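Local atomic coordinates of 4-hydroxybenzoyl-CoA Thioesterase (Pseudomonas sp. CBS3, PDB entry 1LO7), a protein that hydrolyses 4-hydroxybenzoyl-CoA to 4-hydroxybenzoate and coenzyme A, the last step in making 4-hydroxybenzoate from 4-chlorobenzoate, and works as a homotetramer. Residues P25-W30 against L109-D114; A34-F39 against P45-T50; T82-W87 against F92-S97. One frame throughout, in Å; residues are numbered along the deposited sequence.

Contact 1 (P25-W30 against L109-D114); sequences PNYHRW and LVMRAD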
loop_
_atom_site.group_PDB
_atom_site.type_symbol
_atom_site.label_atom_id
_atom_site.label_comp_id
_atom_site.label_asym_id
_atom_site.label_seq_id
_atom_site.Cartn_x
_atom_site.Cartn_y
_atom_site.Cartn_z
ATOM N N PRO A 25 -7.309 -2.544 4.758
ATOM C CA PRO A 25 -6.527 -1.335 4.933
ATOM C C PRO A 25 -6.751 -0.353 3.789
ATOM O O PRO A 25 -6.605 0.863 3.949
ATOM C CB PRO A 25 -5.106 -1.778 5.121
ATOM C CG PRO A 25 -5.231 -3.223 5.612
ATOM C CD PRO A 25 -6.489 -3.780 4.964
ATOM N N ASN A 26 -7.148 -0.870 2.630
ATOM C CA ASN A 26 -7.446 -0.017 1.479
ATOM C C ASN A 26 -8.579 0.956 1.772
ATOM O O ASN A 26 -8.549 2.114 1.320
ATOM C CB ASN A 26 -7.660 -0.799 0.163
ATOM C CG ASN A 26 -6.357 -1.461 -0.233
ATOM O OD1 ASN A 26 -5.315 -0.809 -0.175
ATOM N ND2 ASN A 26 -6.366 -2.747 -0.576
ATOM N N TYR A 27 -9.614 0.507 2.528
ATOM C CA TYR A 27 -10.676 1.427 2.870
ATOM C C TYR A 27 -10.098 2.622 3.651
ATOM O O TYR A 27 -10.452 3.768 3.437
ATOM C CB TYR A 27 -11.771 0.792 3.748
ATOM C CG TYR A 27 -12.628 -0.194 2.980
ATOM C CD1 TYR A 27 -13.506 0.268 2.000
ATOM C CD2 TYR A 27 -12.575 -1.562 3.232
ATOM C CE1 TYR A 27 -14.316 -0.627 1.298
ATOM C CE2 TYR A 27 -13.373 -2.471 2.536
ATOM C CZ TYR A 27 -14.243 -1.991 1.562
ATOM O OH TYR A 27 -15.025 -2.866 0.838
ATOM N N HIS A 28 -9.166 2.365 4.568
ATOM C CA HIS A 28 -8.597 3.474 5.320
ATOM C C HIS A 28 -7.826 4.425 4.394
ATOM O O HIS A 28 -7.821 5.619 4.602
ATOM C CB HIS A 28 -7.706 2.935 6.472
ATOM C CG HIS A 28 -8.550 2.196 7.454
ATOM N ND1 HIS A 28 -9.438 2.877 8.321
ATOM C CD2 HIS A 28 -8.649 0.845 7.696
ATOM C CE1 HIS A 28 -10.047 1.925 9.068
ATOM N NE2 HIS A 28 -9.586 0.704 8.715
ATOM N N ARG A 29 -7.161 3.886 3.336
ATOM C CA ARG A 29 -6.452 4.757 2.399
ATOM C C ARG A 29 -7.507 5.657 1.778
ATOM O O ARG A 29 -7.302 6.853 1.667
ATOM C CB ARG A 29 -5.858 3.940 1.219
ATOM C CG ARG A 29 -4.582 3.194 1.525
ATOM C CD ARG A 29 -3.699 3.076 0.272
ATOM N NE ARG A 29 -4.333 2.266 -0.748
ATOM C CZ ARG A 29 -4.910 2.724 -1.854
ATOM N NH1 ARG A 29 -4.923 4.007 -2.116
ATOM N NH2 ARG A 29 -5.481 1.869 -2.737
ATOM N N TRP A 30 -8.629 5.071 1.394
ATOM C CA TRP A 30 -9.662 5.875 0.756
ATOM C C TRP A 30 -10.318 6.889 1.717
ATOM O O TRP A 30 -10.672 8.044 1.308
ATOM C CB TRP A 30 -10.694 4.999 0.030
ATOM C CG TRP A 30 -10.045 4.133 -0.995
ATOM C CD1 TRP A 30 -8.992 4.459 -1.797
ATOM C CD2 TRP A 30 -10.410 2.794 -1.310
ATOM N NE1 TRP A 30 -8.672 3.382 -2.606
ATOM C CE2 TRP A 30 -9.525 2.342 -2.304
ATOM C CE3 TRP A 30 -11.378 1.916 -0.805
ATOM C CZ2 TRP A 30 -9.637 1.046 -2.802
ATOM C CZ3 TRP A 30 -11.483 0.652 -1.311
ATOM C CH2 TRP A 30 -10.608 0.214 -2.297
ATOM N N LEU A 109 -25.052 0.056 1.482
ATOM C CA LEU A 109 -24.018 0.592 2.354
ATOM C C LEU A 109 -22.934 -0.463 2.408
ATOM O O LEU A 109 -23.230 -1.644 2.599
ATOM C CB LEU A 109 -24.635 0.862 3.747
ATOM C CG LEU A 109 -23.630 1.178 4.835
ATOM C CD1 LEU A 109 -23.052 2.570 4.620
ATOM C CD2 LEU A 109 -24.313 1.126 6.202
ATOM N N VAL A 110 -21.674 -0.071 2.196
ATOM C CA VAL A 110 -20.531 -0.989 2.208
ATOM C C VAL A 110 -19.779 -0.924 3.528
ATOM O O VAL A 110 -19.495 -1.936 4.188
ATOM C CB VAL A 110 -19.569 -0.758 1.008
ATOM C CG1 VAL A 110 -18.306 -1.582 1.177
ATOM C CG2 VAL A 110 -20.234 -1.180 -0.293
ATOM N N MET A 111 -19.434 0.306 3.919
ATOM C CA MET A 111 -18.740 0.481 5.181
ATOM C C MET A 111 -18.925 1.902 5.695
ATOM O O MET A 111 -19.359 2.800 4.961
ATOM C CB MET A 111 -17.254 0.020 5.157
ATOM C CG MET A 111 -16.319 0.901 4.361
ATOM S SD MET A 111 -15.579 2.251 5.304
ATOM C CE MET A 111 -14.525 1.542 6.598
ATOM N N ARG A 112 -18.618 2.095 6.961
ATOM C CA ARG A 112 -18.751 3.435 7.523
ATOM C C ARG A 112 -17.688 3.638 8.585
ATOM O O ARG A 112 -17.268 2.673 9.239
ATOM C CB ARG A 112 -20.142 3.631 8.141
ATOM C CG ARG A 112 -20.280 5.013 8.806
ATOM C CD ARG A 112 -21.729 5.404 9.183
ATOM N NE ARG A 112 -22.630 5.804 8.073
ATOM C CZ ARG A 112 -23.821 5.239 7.757
ATOM N NH1 ARG A 112 -24.349 4.227 8.446
ATOM N NH2 ARG A 112 -24.499 5.745 6.731
ATOM N N ALA A 113 -17.240 4.891 8.761
ATOM C CA ALA A 113 -16.270 5.109 9.794
ATOM C C ALA A 113 -16.425 6.521 10.377
ATOM O O ALA A 113 -16.714 7.466 9.636
ATOM C CB ALA A 113 -14.829 4.963 9.274
ATOM N N ASP A 114 -16.253 6.621 11.699
ATOM C CA ASP A 114 -16.267 7.888 12.387
ATOM C C ASP A 114 -14.822 8.040 12.825
ATOM O O ASP A 114 -14.322 7.277 13.675
ATOM C CB ASP A 114 -17.149 7.918 13.619
ATOM C CG ASP A 114 -18.574 8.105 13.215
ATOM O OD1 ASP A 114 -18.901 8.479 12.119
ATOM O OD2 ASP A 114 -19.429 7.830 14.152
#

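Contact 2 (A34-F39 against P45-T50); sequences ASRNYF and PPWRQT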
loop_
_atom_site.group_PDB
_atom_site.type_symbol
_atom_site.label_atom_id
_atom_site.label_comp_id
_atom_site.label_asym_id
_atom_site.label_seq_id
_atom_site.Cartn_x
_atom_site.Cartn_y
_atom_site.Cartn_z
ATOM N N ALA A 34 -10.562 10.810 1.303
ATOM C CA ALA A 34 -11.855 11.518 1.381
ATOM C C ALA A 34 -11.798 12.606 2.475
ATOM O O ALA A 34 -12.403 13.652 2.373
ATOM C CB ALA A 34 -12.986 10.546 1.694
ATOM N N SER A 35 -11.076 12.343 3.564
ATOM C CA SER A 35 -10.951 13.333 4.658
ATOM C C SER A 35 -10.306 14.640 4.165
ATOM O O SER A 35 -10.737 15.764 4.468
ATOM C CB SER A 35 -10.067 12.737 5.768
ATOM O OG SER A 35 -9.687 13.726 6.731
ATOM N N ARG A 36 -9.226 14.471 3.405
ATOM C CA ARG A 36 -8.482 15.613 2.904
ATOM C C ARG A 36 -9.266 16.294 1.800
ATOM O O ARG A 36 -9.249 17.527 1.691
ATOM C CB ARG A 36 -7.122 15.186 2.381
ATOM C CG ARG A 36 -6.132 16.353 2.355
ATOM C CD ARG A 36 -4.747 15.897 1.903
ATOM N NE ARG A 36 -4.761 15.406 0.500
ATOM C CZ ARG A 36 -4.693 16.195 -0.580
ATOM N NH1 ARG A 36 -4.577 17.510 -0.510
ATOM N NH2 ARG A 36 -4.738 15.629 -1.782
ATOM N N ASN A 37 -9.920 15.473 0.967
ATOM C CA ASN A 37 -10.728 15.989 -0.128
ATOM C C ASN A 37 -11.822 16.922 0.418
ATOM O O ASN A 37 -12.204 17.953 -0.198
ATOM C CB ASN A 37 -11.369 14.812 -0.919
ATOM C CG ASN A 37 -12.260 15.342 -2.067
ATOM O OD1 ASN A 37 -11.734 15.830 -3.102
ATOM N ND2 ASN A 37 -13.571 15.280 -1.890
ATOM N N TYR A 38 -12.363 16.537 1.592
ATOM C CA TYR A 38 -13.412 17.348 2.227
ATOM C C TYR A 38 -12.862 18.725 2.505
ATOM O O TYR A 38 -13.443 19.723 2.129
ATOM C CB TYR A 38 -13.798 16.692 3.566
ATOM C CG TYR A 38 -14.729 17.526 4.401
ATOM C CD1 TYR A 38 -16.114 17.473 4.209
ATOM C CD2 TYR A 38 -14.215 18.356 5.397
ATOM C CE1 TYR A 38 -16.978 18.243 4.995
ATOM C CE2 TYR A 38 -15.056 19.135 6.196
ATOM C CZ TYR A 38 -16.434 19.072 5.983
ATOM O OH TYR A 38 -17.226 19.854 6.783
ATOM N N PHE A 39 -11.703 18.793 3.161
ATOM C CA PHE A 39 -11.145 20.094 3.465
ATOM C C PHE A 39 -10.785 20.883 2.202
ATOM O O PHE A 39 -11.031 22.106 2.167
ATOM C CB PHE A 39 -9.905 19.938 4.382
ATOM C CG PHE A 39 -10.313 19.457 5.754
ATOM C CD1 PHE A 39 -11.186 20.235 6.505
ATOM C CD2 PHE A 39 -9.863 18.246 6.298
ATOM C CE1 PHE A 39 -11.601 19.836 7.777
ATOM C CE2 PHE A 39 -10.279 17.824 7.566
ATOM C CZ PHE A 39 -11.141 18.630 8.314
ATOM N N PRO A 45 -6.427 25.515 2.146
ATOM C CA PRO A 45 -5.301 25.328 1.252
ATOM C C PRO A 45 -4.673 23.946 1.496
ATOM O O PRO A 45 -4.928 23.321 2.515
ATOM C CB PRO A 45 -4.300 26.419 1.706
ATOM C CG PRO A 45 -5.000 27.331 2.702
ATOM C CD PRO A 45 -6.146 26.486 3.231
ATOM N N PRO A 46 -3.830 23.481 0.603
ATOM C CA PRO A 46 -3.156 22.210 0.802
ATOM C C PRO A 46 -2.213 22.308 1.985
ATOM O O PRO A 46 -1.684 23.400 2.277
ATOM C CB PRO A 46 -2.322 21.961 -0.473
ATOM C CG PRO A 46 -2.603 23.140 -1.397
ATOM C CD PRO A 46 -3.631 24.045 -0.750
ATOM N N TRP A 47 -1.984 21.177 2.650
ATOM C CA TRP A 47 -1.106 21.226 3.807
ATOM C C TRP A 47 0.287 21.819 3.481
ATOM O O TRP A 47 0.918 22.469 4.312
ATOM C CB TRP A 47 -0.955 19.860 4.469
ATOM C CG TRP A 47 -2.265 19.162 4.728
ATOM C CD1 TRP A 47 -2.507 17.849 4.477
ATOM C CD2 TRP A 47 -3.479 19.722 5.260
ATOM N NE1 TRP A 47 -3.784 17.525 4.818
ATOM C CE2 TRP A 47 -4.416 18.637 5.331
ATOM C CE3 TRP A 47 -3.856 21.012 5.719
ATOM C CZ2 TRP A 47 -5.707 18.803 5.820
ATOM C CZ3 TRP A 47 -5.151 21.156 6.217
ATOM C CH2 TRP A 47 -6.049 20.057 6.261
ATOM N N ARG A 48 0.804 21.590 2.258
ATOM C CA ARG A 48 2.113 22.107 1.851
ATOM C C ARG A 48 2.168 23.609 2.066
ATOM O O ARG A 48 3.198 24.184 2.388
ATOM C CB ARG A 48 2.220 21.775 0.354
ATOM C CG ARG A 48 3.569 21.808 -0.287
ATOM C CD ARG A 48 3.390 21.558 -1.782
ATOM N NE ARG A 48 3.062 20.157 -2.075
ATOM C CZ ARG A 48 1.875 19.791 -2.535
ATOM N NH1 ARG A 48 0.897 20.676 -2.760
ATOM N NH2 ARG A 48 1.681 18.495 -2.795
ATOM N N GLN A 49 1.037 24.254 1.863
ATOM C CA GLN A 49 0.970 25.683 2.032
ATOM C C GLN A 49 0.668 26.055 3.500
ATOM O O GLN A 49 1.258 26.969 4.084
ATOM C CB GLN A 49 -0.086 26.222 1.023
ATOM C CG GLN A 49 -0.434 27.710 1.132
ATOM C CD GLN A 49 -1.485 28.087 0.099
ATOM O OE1 GLN A 49 -1.546 27.481 -0.987
ATOM N NE2 GLN A 49 -2.337 29.050 0.465
ATOM N N THR A 50 -0.280 25.342 4.133
ATOM C CA THR A 50 -0.595 25.699 5.507
ATOM C C THR A 50 0.608 25.532 6.419
ATOM O O THR A 50 0.736 26.264 7.399
ATOM C CB THR A 50 -1.781 24.901 6.100
ATOM O OG1 THR A 50 -1.480 23.500 6.151
ATOM C CG2 THR A 50 -3.058 25.125 5.300
HETATM O O HOH W 1 -4.164 19.209 2.002
#

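Contact 3 (T82-W87 against F92-S97); sequences TCIKEW and FVQRHS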
loop_
_atom_site.group_PDB
_atom_site.type_symbol
_atom_site.label_atom_id
_atom_site.label_comp_id
_atom_site.label_asym_id
_atom_site.label_seq_id
_atom_site.Cartn_x
_atom_site.Cartn_y
_atom_site.Cartn_z
ATOM N N THR A 82 -18.653 12.344 3.051
ATOM C CA THR A 82 -17.937 12.802 4.218
ATOM C C THR A 82 -18.480 14.123 4.774
ATOM O O THR A 82 -18.773 15.059 4.041
ATOM C CB THR A 82 -16.442 13.033 3.812
ATOM O OG1 THR A 82 -15.884 11.822 3.334
ATOM C CG2 THR A 82 -15.596 13.538 4.983
ATOM N N CYS A 83 -18.608 14.163 6.099
ATOM C CA CYS A 83 -19.052 15.372 6.782
ATOM C C CYS A 83 -18.409 15.443 8.149
ATOM O O CYS A 83 -17.827 14.486 8.644
ATOM C CB CYS A 83 -20.580 15.469 6.919
ATOM S SG CYS A 83 -21.225 14.281 8.118
ATOM N N ILE A 84 -18.494 16.611 8.752
ATOM C CA ILE A 84 -17.990 16.794 10.068
ATOM C C ILE A 84 -19.242 16.632 10.943
ATOM O O ILE A 84 -20.210 17.376 10.800
ATOM C CB ILE A 84 -17.404 18.167 10.280
ATOM C CG1 ILE A 84 -16.235 18.362 9.320
ATOM C CG2 ILE A 84 -16.982 18.307 11.765
ATOM C CD1 ILE A 84 -14.991 17.635 9.818
ATOM N N LYS A 85 -19.205 15.648 11.818
ATOM C CA LYS A 85 -20.276 15.298 12.718
ATOM C C LYS A 85 -20.267 16.216 13.942
ATOM O O LYS A 85 -21.316 16.616 14.436
ATOM C CB LYS A 85 -20.045 13.826 13.126
ATOM C CG LYS A 85 -21.145 13.107 13.902
ATOM C CD LYS A 85 -20.642 11.918 14.737
ATOM C CE LYS A 85 -21.745 11.030 15.314
ATOM N NZ LYS A 85 -21.850 11.085 16.784
ATOM N N GLU A 86 -19.067 16.566 14.454
ATOM C CA GLU A 86 -18.987 17.416 15.636
ATOM C C GLU A 86 -17.641 18.103 15.774
ATOM O O GLU A 86 -16.563 17.520 15.513
ATOM C CB GLU A 86 -19.227 16.478 16.853
ATOM C CG GLU A 86 -19.054 17.122 18.255
ATOM C CD GLU A 86 -19.085 16.064 19.354
ATOM O OE1 GLU A 86 -18.625 16.220 20.449
ATOM O OE2 GLU A 86 -19.623 14.936 18.967
ATOM N N TRP A 87 -17.700 19.379 16.180
ATOM C CA TRP A 87 -16.492 20.192 16.432
ATOM C C TRP A 87 -16.376 20.214 17.954
ATOM O O TRP A 87 -17.315 20.562 18.689
ATOM C CB TRP A 87 -16.598 21.638 15.924
ATOM C CG TRP A 87 -16.806 21.832 14.444
ATOM C CD1 TRP A 87 -17.949 22.283 13.852
ATOM C CD2 TRP A 87 -15.838 21.686 13.411
ATOM N NE1 TRP A 87 -17.775 22.379 12.510
ATOM C CE2 TRP A 87 -16.484 22.023 12.201
ATOM C CE3 TRP A 87 -14.497 21.307 13.385
ATOM C CZ2 TRP A 87 -15.804 21.975 10.973
ATOM C CZ3 TRP A 87 -13.834 21.247 12.160
ATOM C CH2 TRP A 87 -14.489 21.587 10.978
ATOM N N PHE A 92 -12.124 16.895 16.168
ATOM C CA PHE A 92 -13.379 16.933 15.446
ATOM C C PHE A 92 -13.679 15.489 15.004
ATOM O O PHE A 92 -12.759 14.663 14.844
ATOM C CB PHE A 92 -13.341 17.944 14.281
ATOM C CG PHE A 92 -12.269 17.628 13.241
ATOM C CD1 PHE A 92 -11.002 18.230 13.302
ATOM C CD2 PHE A 92 -12.505 16.715 12.201
ATOM C CE1 PHE A 92 -10.002 17.936 12.368
ATOM C CE2 PHE A 92 -11.515 16.418 11.253
ATOM C CZ PHE A 92 -10.257 17.034 11.328
ATOM N N VAL A 93 -14.945 15.217 14.815
ATOM C CA VAL A 93 -15.374 13.896 14.413
ATOM C C VAL A 93 -15.758 14.026 12.972
ATOM O O VAL A 93 -16.619 14.831 12.629
ATOM C CB VAL A 93 -16.583 13.412 15.249
ATOM C CG1 VAL A 93 -17.035 12.035 14.736
ATOM C CG2 VAL A 93 -16.303 13.338 16.768
ATOM N N GLN A 94 -15.077 13.243 12.129
ATOM C CA GLN A 94 -15.338 13.246 10.705
ATOM C C GLN A 94 -15.966 11.882 10.333
ATOM O O GLN A 94 -15.369 10.823 10.542
ATOM C CB GLN A 94 -14.041 13.492 9.881
ATOM C CG GLN A 94 -14.297 13.907 8.432
ATOM C CD GLN A 94 -13.016 14.432 7.773
ATOM O OE1 GLN A 94 -13.053 15.329 6.914
ATOM N NE2 GLN A 94 -11.883 13.899 8.182
ATOM N N ARG A 95 -17.166 11.943 9.806
ATOM C CA ARG A 95 -17.877 10.732 9.436
ATOM C C ARG A 95 -17.801 10.480 7.939
ATOM O O ARG A 95 -17.932 11.411 7.118
ATOM C CB ARG A 95 -19.359 10.831 9.850
ATOM C CG ARG A 95 -20.201 9.682 9.227
ATOM C CD ARG A 95 -21.552 9.507 9.906
ATOM N NE ARG A 95 -21.371 9.070 11.282
ATOM C CZ ARG A 95 -22.383 8.851 12.111
ATOM N NH1 ARG A 95 -23.648 9.028 11.739
ATOM N NH2 ARG A 95 -22.118 8.455 13.332
ATOM N N HIS A 96 -17.591 9.193 7.588
ATOM C CA HIS A 96 -17.528 8.792 6.200
ATOM C C HIS A 96 -18.475 7.620 5.945
ATOM O O HIS A 96 -18.423 6.630 6.676
ATOM C CB HIS A 96 -16.144 8.333 5.765
ATOM C CG HIS A 96 -15.002 9.220 6.116
ATOM N ND1 HIS A 96 -14.636 10.258 5.304
ATOM C CD2 HIS A 96 -14.139 9.142 7.154
ATOM C CE1 HIS A 96 -13.576 10.818 5.862
ATOM N NE2 HIS A 96 -13.268 10.180 6.997
ATOM N N SER A 97 -19.346 7.741 4.942
ATOM C CA SER A 97 -20.252 6.647 4.590
ATOM C C SER A 97 -19.871 6.179 3.190
ATOM O O SER A 97 -19.818 6.992 2.246
ATOM C CB SER A 97 -21.692 7.083 4.652
ATOM O OG SER A 97 -21.910 7.569 5.979
#

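Contact 1 (P25-W30 against L109-D114)
Y27, in the first turn of helix 25-41, lays its ring against M111 and V110 of strand 109-114, in the hot-dog arrangement where a long helix rests on a curved antiparallel sheet. Y27 points at the strand, its CG anti to the carbonyl carbon (chi1 -72°), and the long side chain bridges the 8.4 Å between Y27 CA and M111 CA. M111 CG, set between its own backbone N and carbonyl carbon (chi1 71°), is thereby placed over one ring face, 4.1 Å from the centroid of the Y27 ring, a CH-pi contact. Bends at chi2 and chi3 then fold the methionine back, bringing M111 CE to 4.0 Å from Y27 CB and leaving SD oblique to the ring in a Met-aromatic contact. A flexible thioether suits this place because it can curl along the tyrosine. At the far end V110 CG1 reaches Y27 OH at 3.5 Å, the two side chains crossing at about a right angle. V110 and M111 both face V98 in a classic beta bulge, which lets consecutive residues turn toward the helix. Next along the helix, H28 stacks its ring on H28 of the second subunit. No hydrogen bond crosses between the segments, so the contact, beside a bound 4-hydroxyphenacyl-CoA that Y27 also touches, probably rests on dispersion, with M111 CG over the tyrosine face and the sulfur at most a minor share.

Contact 2 (A34-F39 against P45-T50)
The side chains of R36 and W47 run antiparallel, one alongside the other, and the methylenes of R36 pack against the indole nitrogen. R36 CG stands anti to the backbone N (chi1 -158°), which carries the aliphatic chain out from the helix to the indole; there CD lies 3.5 Å from W47 NE1, oblique to the ring, and CG 3.6 Å from the same nitrogen. The guanidinium and indole planes are 70° apart. The phenyl of F39 makes an apolar contact, its CD2 meeting the indole rim near the ring plane, 4.2 Å from W47 CZ2.

Polar contact between the segments runs through water. One molecule accepts from R36 NH1 at 3.1 Å, in the plane of the guanidinium, and from W47 N at 3.0 Å, and it also lies over one face of the indole. P46, at the N-cap, suits a helix start, having no N-H to satisfy; its O accepts from both Q49 N and T50 N.

The charged end of R36 goes to the third subunit, where D75 and E12 form salt bridges with NH2. Replacing the arginine by an alanine would probably cost those carboxylates this cation, the water one donor and the indole its aliphatic flank.

W47 binds substrate and touches a bound 4-hydroxyphenacyl-CoA, consistent with this junction of two consecutive helices in the hot-dog fold contributing, through W47, to the wall of the substrate pocket, against a neighbouring subunit.

Contact 3 (T82-W87 against F92-S97)
T82 OG1 meets H96 ND1 at 2.8 Å, at the edge of the imidazole and in its plane, tying together the two strands of the antiparallel beta hairpin 77-87/91-101 in the hot-dog sheet. Threonine and histidine form a non-hydrogen-bonded pair, side chains alongside and pointing the same way; the other ring nitrogen, H96 NE2, bonds E115, so the imidazole is held at two corners and its rotation is probably fixed. The next pair, C83 and R95, is hydrogen-bonded through both backbones, R95 N giving to C83 O at 2.9 Å. Further along, K85 N and V93 N use V93 O and E86 O in turn: K85 and E86 both face V93, a classic bulge that shifts the register by one.

The bulge turns K85 toward the partner strand, where its CD packs 3.6 Å from V93 CG1 and also lies over one face of the R95 guanidinium. The two cations are tolerable neighbours, probably because D114 forms a salt bridge with R95 NE and packs against K85. On the face of I84, W87 and F92, large apolar side chains suit a largely buried surface; I84 packs on Y38 of helix 25-41 and W87 on helix 134-140. F92 CG takes the position between backbone N and carbonyl carbon (chi1 60°), bringing its ring beside I84. W87 CE3 lies 3.7 Å from F92 CB, while I84 CG2 sits over the centre of the indole and I84 CD1 closes to 3.6 Å from F92 CD2.

How the contacts relate
Helix 25-41 serves both contact 1 and contact 2, whose centres are about 19 Å apart on opposite sides of the chain's centre. The centre of contact 3 lies about 13 Å from that of contact 1 and about 15 Å from that of contact 2, in the sheet this helix packs against. Neighbouring strands join contacts 1 and 3: D114 OD1 salt-bridges R95 NE at 2.7 Å. Contacts 2 and 3 meet through rings, F39 CZ lying 3.5 Å from F92 CZ. The side chain of W47 is about 3 Å from a bound 4-hydroxyphenacyl-CoA, F92's about 7 Å from one. Y27's is about 4 Å from a bound copy and about 9 Å from that of active-site D17.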